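Local atomic coordinates of CIR protein (PDB entry 6ZYV), a protein that belongs to the Plasmodium interspersed repeat (PIR) family of variant antigens associated with infected red blood cells, its precise function being unknown. Residues 106-114 against 137-148. The protein carries 5 engineered substitutions. Sequence-based numbering, arbitrary orientation.
Sequences GIHTLKNFY and KGIVDKKIDLMN
One water is gripped by Ile-107 O, to which it donates (2.7 Å), and by Lys-111 N and Asn-148 ND2, from which it accepts. The same ND2 gives its second proton to Ile-144 O, 3.1 Å away and nearly straight at 170°, which fixes the amide's rotation. That carbonyl, approached by ND2 from above its plane, also takes the helical bond from Asn-148 N. Beside the amide, Ile-107 CG2 rests 3.5 Å from Met-147 O. Helix 110-118 packs here against helix 134-149 within the alpha-helical, strand-free PIR ectodomain; the axes of their stretches 110-114 and 137-148 run roughly antiparallel (149°) and approach to 10.5 Å. Ile-144 is the wedge between them: CG2, anti to the backbone N, meets Lys-111 CB, while CG1 on the other branch reaches Leu-110 CD2 and carries CD1 to within 3.9 Å of Tyr-114 CG. Leu-110 CD2 also lies against Met-147 CB, and Leu-95 and Ser-96 of helix 81-101 touch Leu-110 as well. Farther along, Val-140 CG1 sits over one face of the Tyr-114 ring, a CH-pi contact 3.7 Å from the centroid, and the phenol OH is hydrogen-bonded to Tyr-124 OH. Lys-137 NZ pairs with Asp-141 OD1 in a salt bridge whose hydrogen bond is weak (3.4 Å), and with Glu-119 in a second.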
loop_
_atom_site.group_PDB
_atom_site.type_symbol
_atom_site.label_atom_id
_atom_site.label_comp_id
_atom_site.label_asym_id
_atom_site.label_seq_id
_atom_site.Cartn_x
_atom_site.Cartn_y
_atom_site.Cartn_z
ATOM N N GLY A 106 15.445 -1.419 -5.361
ATOM C CA GLY A 106 14.423 -2.286 -5.940
ATOM C C GLY A 106 13.916 -3.302 -4.949
ATOM O O GLY A 106 14.316 -3.279 -3.776
ATOM N N ILE A 107 13.092 -4.252 -5.420
ATOM C CA ILE A 107 12.598 -5.300 -4.525
ATOM C C ILE A 107 13.777 -6.141 -3.989
ATOM O O ILE A 107 13.782 -6.471 -2.803
ATOM C CB ILE A 107 11.451 -6.123 -5.146
ATOM C CG1 ILE A 107 10.205 -5.222 -5.310
ATOM C CG2 ILE A 107 11.127 -7.325 -4.264
ATOM C CD1 ILE A 107 9.325 -5.602 -6.406
ATOM N N HIS A 108 14.847 -6.299 -4.806
ATOM C CA HIS A 108 16.088 -6.981 -4.443
ATOM C C HIS A 108 16.854 -6.289 -3.300
ATOM O O HIS A 108 17.655 -6.944 -2.651
ATOM C CB HIS A 108 16.990 -7.149 -5.672
ATOM C CG HIS A 108 17.451 -5.841 -6.240
ATOM N ND1 HIS A 108 16.566 -4.966 -6.842
ATOM C CD2 HIS A 108 18.689 -5.298 -6.269
ATOM C CE1 HIS A 108 17.289 -3.921 -7.208
ATOM N NE2 HIS A 108 18.570 -4.076 -6.891
ATOM N N THR A 109 16.609 -4.992 -3.043
ATOM C CA THR A 109 17.221 -4.267 -1.933
ATOM C C THR A 109 16.232 -3.976 -0.794
ATOM O O THR A 109 16.603 -3.280 0.127
ATOM C CB THR A 109 17.862 -2.934 -2.392
ATOM O OG1 THR A 109 16.850 -1.975 -2.716
ATOM C CG2 THR A 109 18.813 -3.099 -3.546
ATOM N N LEU A 110 14.966 -4.434 -0.886
ATOM C CA LEU A 110 13.940 -4.198 0.118
ATOM C C LEU A 110 14.325 -4.684 1.524
ATOM O O LEU A 110 14.202 -3.908 2.474
ATOM C CB LEU A 110 12.613 -4.824 -0.349
ATOM C CG LEU A 110 11.465 -4.896 0.657
ATOM C CD1 LEU A 110 10.981 -3.515 1.016
ATOM C CD2 LEU A 110 10.329 -5.711 0.099
ATOM N N LYS A 111 14.782 -5.956 1.668
ATOM C CA LYS A 111 15.164 -6.487 2.982
ATOM C C LYS A 111 16.278 -5.638 3.613
ATOM O O LYS A 111 16.171 -5.239 4.768
ATOM C CB LYS A 111 15.577 -7.967 2.883
ATOM C CG LYS A 111 15.773 -8.648 4.250
ATOM C CD LYS A 111 15.667 -10.184 4.157
ATOM C CE LYS A 111 15.724 -10.816 5.540
ATOM N NZ LYS A 111 15.733 -12.306 5.491
ATOM N N ASN A 112 17.284 -5.293 2.812
ATOM C CA ASN A 112 18.400 -4.455 3.220
ATOM C C ASN A 112 17.937 -3.034 3.609
ATOM O O ASN A 112 18.343 -2.534 4.652
ATOM C CB ASN A 112 19.458 -4.420 2.112
ATOM C CG ASN A 112 20.659 -3.578 2.446
ATOM O OD1 ASN A 112 20.766 -2.419 2.014
ATOM N ND2 ASN A 112 21.564 -4.120 3.263
ATOM N N PHE A 113 17.085 -2.403 2.794
ATOM C CA PHE A 113 16.525 -1.086 3.088
ATOM C C PHE A 113 15.732 -1.109 4.409
ATOM O O PHE A 113 15.844 -0.175 5.182
ATOM C CB PHE A 113 15.620 -0.588 1.925
ATOM C CG PHE A 113 15.119 0.826 2.113
ATOM C CD1 PHE A 113 13.962 1.080 2.827
ATOM C CD2 PHE A 113 15.818 1.901 1.591
ATOM C CE1 PHE A 113 13.541 2.379 3.053
ATOM C CE2 PHE A 113 15.386 3.198 1.800
ATOM C CZ PHE A 113 14.268 3.434 2.552
ATOM N N TYR A 114 14.919 -2.143 4.656
ATOM C CA TYR A 114 14.128 -2.226 5.886
ATOM C C TYR A 114 15.025 -2.254 7.122
ATOM O O TYR A 114 14.805 -1.486 8.055
ATOM C CB TYR A 114 13.216 -3.470 5.885
ATOM C CG TYR A 114 11.964 -3.290 6.725
ATOM C CD1 TYR A 114 11.979 -3.516 8.094
ATOM C CD2 TYR A 114 10.768 -2.895 6.148
ATOM C CE1 TYR A 114 10.837 -3.352 8.864
ATOM C CE2 TYR A 114 9.617 -2.741 6.907
ATOM C CZ TYR A 114 9.658 -2.940 8.269
ATOM O OH TYR A 114 8.497 -2.776 8.999
ATOM N N LYS A 137 7.716 -8.844 13.601
ATOM C CA LYS A 137 8.891 -9.005 12.754
ATOM C C LYS A 137 8.675 -10.183 11.756
ATOM O O LYS A 137 9.017 -10.046 10.593
ATOM C CB LYS A 137 10.163 -9.205 13.604
ATOM C CG LYS A 137 11.454 -9.291 12.784
ATOM C CD LYS A 137 11.672 -8.086 11.844
ATOM C CE LYS A 137 12.812 -8.322 10.871
ATOM N NZ LYS A 137 12.899 -7.258 9.834
ATOM N N GLY A 138 8.001 -11.237 12.200
ATOM C CA GLY A 138 7.673 -12.380 11.363
ATOM C C GLY A 138 6.724 -11.991 10.252
ATOM O O GLY A 138 6.888 -12.445 9.123
ATOM N N ILE A 139 5.730 -11.146 10.562
ATOM C CA ILE A 139 4.774 -10.619 9.591
ATOM C C ILE A 139 5.534 -9.793 8.543
ATOM O O ILE A 139 5.347 -10.007 7.354
ATOM C CB ILE A 139 3.676 -9.775 10.306
ATOM C CG1 ILE A 139 2.729 -10.682 11.112
ATOM C CG2 ILE A 139 2.891 -8.914 9.312
ATOM C CD1 ILE A 139 1.664 -9.911 11.962
ATOM N N VAL A 140 6.385 -8.852 8.990
ATOM C CA VAL A 140 7.172 -8.007 8.101
ATOM C C VAL A 140 8.073 -8.844 7.191
ATOM O O VAL A 140 8.106 -8.609 5.970
ATOM C CB VAL A 140 7.994 -6.975 8.901
ATOM C CG1 VAL A 140 9.020 -6.280 8.012
ATOM C CG2 VAL A 140 7.086 -5.973 9.563
ATOM N N ASP A 141 8.777 -9.824 7.777
ATOM C CA ASP A 141 9.652 -10.707 7.014
ATOM C C ASP A 141 8.894 -11.504 5.950
ATOM O O ASP A 141 9.422 -11.689 4.854
ATOM C CB ASP A 141 10.401 -11.672 7.940
ATOM C CG ASP A 141 11.612 -11.070 8.597
ATOM O OD1 ASP A 141 12.168 -10.077 8.034
ATOM O OD2 ASP A 141 12.017 -11.582 9.681
ATOM N N LYS A 142 7.674 -11.985 6.282
ATOM C CA LYS A 142 6.867 -12.740 5.349
ATOM C C LYS A 142 6.439 -11.841 4.210
ATOM O O LYS A 142 6.501 -12.268 3.075
ATOM C CB LYS A 142 5.617 -13.320 6.031
ATOM C CG LYS A 142 5.353 -14.796 5.701
ATOM C CD LYS A 142 5.308 -15.216 4.219
ATOM C CE LYS A 142 5.752 -16.663 4.129
ATOM N NZ LYS A 142 5.787 -17.257 2.751
ATOM N N LYS A 143 6.033 -10.592 4.503
ATOM C CA LYS A 143 5.612 -9.648 3.477
ATOM C C LYS A 143 6.773 -9.294 2.558
ATOM O O LYS A 143 6.579 -9.254 1.349
ATOM C CB LYS A 143 4.928 -8.402 4.082
ATOM C CG LYS A 143 3.686 -8.702 4.916
ATOM C CD LYS A 143 2.567 -9.396 4.116
ATOM C CE LYS A 143 1.320 -9.717 4.941
ATOM N NZ LYS A 143 0.159 -10.189 4.092
ATOM N N ILE A 144 7.995 -9.117 3.114
ATOM C CA ILE A 144 9.192 -8.830 2.307
ATOM C C ILE A 144 9.514 -10.027 1.393
ATOM O O ILE A 144 9.782 -9.851 0.201
ATOM C CB ILE A 144 10.393 -8.427 3.216
ATOM C CG1 ILE A 144 10.200 -7.035 3.772
ATOM C CG2 ILE A 144 11.750 -8.560 2.499
ATOM C CD1 ILE A 144 11.162 -6.708 4.917
ATOM N N ASP A 145 9.413 -11.233 1.934
ATOM C CA ASP A 145 9.662 -12.451 1.176
ATOM C C ASP A 145 8.623 -12.629 0.063
ATOM O O ASP A 145 8.974 -13.029 -1.043
ATOM C CB ASP A 145 9.698 -13.662 2.104
ATOM C CG ASP A 145 10.297 -14.892 1.460
ATOM O OD1 ASP A 145 11.334 -14.754 0.762
ATOM O OD2 ASP A 145 9.731 -16.001 1.644
ATOM N N LEU A 146 7.362 -12.263 0.333
ATOM C CA LEU A 146 6.301 -12.297 -0.646
ATOM C C LEU A 146 6.577 -11.309 -1.773
ATOM O O LEU A 146 6.324 -11.651 -2.915
ATOM C CB LEU A 146 4.956 -11.984 -0.006
ATOM C CG LEU A 146 4.289 -13.155 0.673
ATOM C CD1 LEU A 146 3.094 -12.683 1.476
ATOM C CD2 LEU A 146 3.946 -14.289 -0.348
ATOM N N MET A 147 7.103 -10.119 -1.473
ATOM C CA MET A 147 7.438 -9.149 -2.521
ATOM C C MET A 147 8.533 -9.677 -3.423
ATOM O O MET A 147 8.456 -9.486 -4.634
ATOM C CB MET A 147 7.791 -7.760 -1.946
ATOM C CG MET A 147 6.680 -7.153 -1.084
ATOM S SD MET A 147 5.185 -6.661 -1.960
ATOM C CE MET A 147 4.126 -8.068 -1.684
ATOM N N ASN A 148 9.524 -10.391 -2.845
ATOM C CA ASN A 148 10.616 -11.004 -3.584
ATOM C C ASN A 148 10.157 -12.192 -4.400
ATOM O O ASN A 148 10.614 -12.359 -5.516
ATOM C CB ASN A 148 11.759 -11.404 -2.645
ATOM C CG ASN A 148 12.685 -10.253 -2.379
ATOM O OD1 ASN A 148 13.657 -10.050 -3.122
ATOM N ND2 ASN A 148 12.378 -9.457 -1.353
HETATM O O HOH W 1 14.947 -7.785 -0.710
#